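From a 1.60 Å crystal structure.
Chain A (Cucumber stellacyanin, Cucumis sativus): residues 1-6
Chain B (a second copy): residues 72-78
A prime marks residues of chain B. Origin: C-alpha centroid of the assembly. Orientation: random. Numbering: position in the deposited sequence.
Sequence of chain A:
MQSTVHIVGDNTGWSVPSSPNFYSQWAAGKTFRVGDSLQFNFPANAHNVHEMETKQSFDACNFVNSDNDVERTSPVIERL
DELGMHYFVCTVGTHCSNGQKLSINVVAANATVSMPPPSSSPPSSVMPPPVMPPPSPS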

ATOM      1  N   MET A   1       5.684  -3.518 -17.957  1.00 43.31           N
ATOM      2  CA  MET A   1       4.789  -2.437 -17.666  1.00 42.58           C
ATOM      3  C   MET A   1       4.429  -2.309 -16.194  1.00 41.78           C
ATOM      4  O   MET A   1       3.701  -3.115 -15.619  1.00 41.49           O
ATOM      5  N   GLN A   2       4.898  -1.225 -15.577  1.00 41.03           N
ATOM      6  CA  GLN A   2       4.556  -0.911 -14.194  1.00 37.31           C
ATOM      7  C   GLN A   2       3.075  -0.403 -14.147  1.00 38.15           C
ATOM      8  O   GLN A   2       2.665   0.255 -15.098  1.00 54.34           O
ATOM      9  CB  GLN A   2       5.412   0.286 -13.715  1.00 39.74           C
ATOM     10  CG  GLN A   2       6.920   0.016 -13.787  1.00 43.17           C
ATOM     11  CD  GLN A   2       7.274  -1.171 -12.887  1.00 43.89           C
ATOM     12  OE1 GLN A   2       7.605  -2.245 -13.377  1.00 47.38           O
ATOM     13  NE2 GLN A   2       7.177  -0.925 -11.596  1.00 27.27           N
ATOM     14  N   SER A   3       2.426  -0.691 -13.056  1.00 27.19           N
ATOM     15  CA  SER A   3       1.133  -0.222 -12.646  1.00 22.13           C
ATOM     16  C   SER A   3       1.270   1.233 -12.225  1.00 20.81           C
ATOM     17  O   SER A   3       2.404   1.687 -12.062  1.00 22.17           O
ATOM     18  CB  SER A   3       0.504  -1.051 -11.542  1.00 25.67           C
ATOM     19  OG  SER A   3       0.154  -2.361 -12.048  1.00 26.15           O
ATOM     20  N   THR A   4       0.158   1.938 -12.082  1.00 19.70           N
ATOM     21  CA  THR A   4       0.292   3.376 -11.758  1.00 17.32           C
ATOM     22  C   THR A   4      -0.005   3.587 -10.279  1.00 16.49           C
ATOM     23  O   THR A   4      -0.942   3.016  -9.748  1.00 19.69           O
ATOM     24  CB  THR A   4      -0.832   4.120 -12.569  1.00 21.11           C
ATOM     25  OG1 THR A   4      -0.455   3.951 -13.965  1.00 25.86           O
ATOM     26  CG2 THR A   4      -0.766   5.613 -12.350  1.00 19.51           C
ATOM     27  N   VAL A   5       0.708   4.552  -9.684  1.00 17.00           N
ATOM     28  CA  VAL A   5       0.281   4.947  -8.291  1.00 15.15           C
ATOM     29  C   VAL A   5      -0.395   6.303  -8.478  1.00 14.17           C
ATOM     30  O   VAL A   5       0.212   7.293  -8.924  1.00 19.65           O
ATOM     31  CB  VAL A   5       1.528   5.094  -7.402  1.00 21.44           C
ATOM     32  CG1 VAL A   5       1.086   5.548  -5.985  1.00 22.34           C
ATOM     33  CG2 VAL A   5       2.270   3.756  -7.308  1.00 19.63           C
ATOM     34  N   HIS A   6      -1.707   6.340  -8.280  1.00 15.20           N
ATOM     35  CA  HIS A   6      -2.402   7.626  -8.573  1.00 14.99           C
ATOM     36  C   HIS A   6      -2.360   8.468  -7.269  1.00 18.01           C
ATOM     37  O   HIS A   6      -2.577   7.898  -6.205  1.00 21.29           O
ATOM     38  CB  HIS A   6      -3.864   7.317  -8.867  1.00 13.85           C
ATOM     39  CG  HIS A   6      -4.049   6.368 -10.009  1.00 17.76           C
ATOM     40  ND1 HIS A   6      -4.151   6.839 -11.319  1.00 20.57           N
ATOM     41  CD2 HIS A   6      -4.207   5.019 -10.015  1.00 19.83           C
ATOM     42  CE1 HIS A   6      -4.355   5.770 -12.108  1.00 21.64           C
ATOM     43  NE2 HIS A   6      -4.382   4.674 -11.358  1.00 20.18           N
TER
ATOM     44  N   ARG B  72       1.528 -10.404  -9.858  1.00 46.51           N
ATOM     45  CA  ARG B  72       2.934 -10.077 -10.153  1.00 38.86           C
ATOM     46  C   ARG B  72       3.033  -8.665 -10.712  1.00 33.51           C
ATOM     47  O   ARG B  72       3.907  -8.353 -11.497  1.00 34.28           O
ATOM     48  CB  ARG B  72       3.501 -11.071 -11.166  1.00 38.94           C
ATOM     49  CG  ARG B  72       3.619 -12.491 -10.606  1.00 39.87           C
ATOM     50  CD  ARG B  72       4.854 -13.234 -11.115  1.00 39.11           C
ATOM     51  NE  ARG B  72       4.824 -14.674 -10.817  1.00 40.30           N
ATOM     52  CZ  ARG B  72       5.481 -15.598 -11.529  1.00 41.50           C
ATOM     53  NH1 ARG B  72       6.225 -15.252 -12.588  1.00 29.69           N
ATOM     54  NH2 ARG B  72       5.460 -16.910 -11.257  1.00 44.51           N
ATOM     55  N   THR B  73       2.067  -7.802 -10.331  1.00 29.07           N
ATOM     56  CA  THR B  73       2.138  -6.432 -10.852  1.00 25.17           C
ATOM     57  C   THR B  73       3.040  -5.611  -9.893  1.00 25.35           C
ATOM     58  O   THR B  73       3.131  -5.919  -8.720  1.00 33.26           O
ATOM     59  CB  THR B  73       0.740  -5.772 -10.823  1.00 29.32           C
ATOM     60  OG1 THR B  73       0.186  -5.967  -9.510  1.00 32.00           O
ATOM     61  CG2 THR B  73      -0.165  -6.533 -11.799  1.00 36.43           C
ATOM     62  N   SER B  74       3.676  -4.632 -10.456  1.00 22.47           N
ATOM     63  CA  SER B  74       4.615  -3.767  -9.719  1.00 22.10           C
ATOM     64  C   SER B  74       4.168  -2.330 -10.009  1.00 22.38           C
ATOM     65  O   SER B  74       3.657  -2.117 -11.124  1.00 22.52           O
ATOM     66  CB  SER B  74       6.026  -4.017 -10.245  1.00 20.32           C
ATOM     67  OG  SER B  74       6.965  -3.003  -9.798  1.00 20.74           O
ATOM     68  N   PRO B  75       4.351  -1.424  -9.102  1.00 20.93           N
ATOM     69  CA  PRO B  75       4.986  -1.645  -7.810  1.00 17.64           C
ATOM     70  C   PRO B  75       4.013  -2.214  -6.778  1.00 21.00           C
ATOM     71  O   PRO B  75       2.795  -2.000  -6.900  1.00 21.90           O
ATOM     72  CB  PRO B  75       5.284  -0.171  -7.345  1.00 19.73           C
ATOM     73  CG  PRO B  75       4.148   0.590  -7.949  1.00 22.71           C
ATOM     74  CD  PRO B  75       3.968  -0.012  -9.340  1.00 24.29           C
ATOM     75  N   VAL B  76       4.584  -2.923  -5.819  1.00 17.49           N
ATOM     76  CA  VAL B  76       3.807  -3.458  -4.682  1.00 16.40           C
ATOM     77  C   VAL B  76       4.200  -2.585  -3.473  1.00 21.15           C
ATOM     78  O   VAL B  76       5.412  -2.389  -3.278  1.00 18.26           O
ATOM     79  CB  VAL B  76       4.222  -4.888  -4.357  1.00 18.93           C
ATOM     80  CG1 VAL B  76       3.646  -5.284  -2.973  1.00 21.08           C
ATOM     81  CG2 VAL B  76       3.636  -5.822  -5.437  1.00 24.32           C
ATOM     82  N   ILE B  77       3.219  -1.988  -2.838  1.00 19.22           N
ATOM     83  CA  ILE B  77       3.612  -1.063  -1.692  1.00 20.40           C
ATOM     84  C   ILE B  77       2.970  -1.638  -0.443  1.00 24.57           C
ATOM     85  O   ILE B  77       1.751  -1.858  -0.409  1.00 25.83           O
ATOM     86  CB  ILE B  77       3.088   0.367  -1.976  1.00 24.03           C
ATOM     87  CG1 ILE B  77       3.877   1.025  -3.156  1.00 25.82           C
ATOM     88  CG2 ILE B  77       3.417   1.253  -0.725  1.00 18.38           C
ATOM     89  CD1 ILE B  77       3.012   1.803  -4.099  1.00 32.70           C
ATOM     90  N   GLU B  78       3.789  -2.004   0.543  1.00 19.93           N
ATOM     91  CA  GLU B  78       3.241  -2.663   1.744  1.00 22.21           C
ATOM     92  C   GLU B  78       3.333  -1.678   2.922  1.00 20.63           C
ATOM     93  O   GLU B  78       4.366  -1.074   3.099  1.00 19.93           O
ATOM     94  CB  GLU B  78       4.164  -3.878   2.091  1.00 25.98           C
ATOM     95  CG  GLU B  78       4.004  -4.982   1.004  1.00 28.66           C
ATOM     96  CD  GLU B  78       2.765  -5.819   1.250  1.00 40.72           C
ATOM     97  OE1 GLU B  78       2.279  -5.857   2.405  1.00 47.57           O
ATOM     98  OE2 GLU B  78       2.292  -6.495   0.301  1.00 50.16           O
TER
HETATM   99  O   HOH W   1       2.275  -4.019 -13.272  1.00 32.22           O

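The N-terminal stretch of one stellacyanin copy meets residues 72–78 of the other through a small, mixed contact, in which one direct backbone hydrogen bond and one bridging water hold the polar end and a cluster of apolar side chains closes the other. The two segments run in broadly the same direction, 38° apart between Gln2–Val5 and Thr73′–Ile77′, and they bury 295 Å² in total. Their backbones come nearest at Gln2 and Ser74′, whose CA atoms lie 5.3 Å apart.

The central link is the hydrogen bond from Ser3 N to Ser74′ O, at 2.7 Å and with an N-H...O angle of 168°. It is short and nearly straight, and because it joins main-chain atoms it does not depend on the identity of either side chain. The same carbonyl oxygen also receives a CA-H...O contact from Gln2, with CA of Gln2 3.4 Å from O of Ser74′; the angle of 126° at the hydrogen makes this the less direct approach of the two.

A single water reinforces this region from both chains. Water 1 donates to Met1 O at 2.9 Å and accepts from Ser3 OG at 3.0 Å and from Ser74′ N at 3.2 Å. Both polar backbone atoms of Ser74′ are thereby engaged by the contact, its carbonyl directly and its amide through solvent. The hydroxyl of Ser3, with chi1 in the m rotamer, serves the water while its OG also packs 3.7 Å from CB of Thr73′. On the neighbouring residue, the side chain of Gln2 leaves the backbone sideways, but its end comes nearer and places its terminal amide beside the Ser74′ side chain.

Pro75′ marks the passage from polar to apolar packing. The peptide bond before it is cis, and its ring lies against the Ser3 backbone, with CD 3.6 Å from O of Ser3. Further along, Val5 points its CB toward the partner stretch and, in the t rotamer, brings CG2 to 3.7 Å from CG of Pro75′ and 3.8 Å from CD1 of Ile77′. One methyl group thus touches both apolar partners at van der Waals distance, and the packing removes hydrocarbon surface from solvent on each chain. Thr4, between Ser3 and Val5, points away and makes no contact, as expected for an extended chain whose successive side chains alternate in direction.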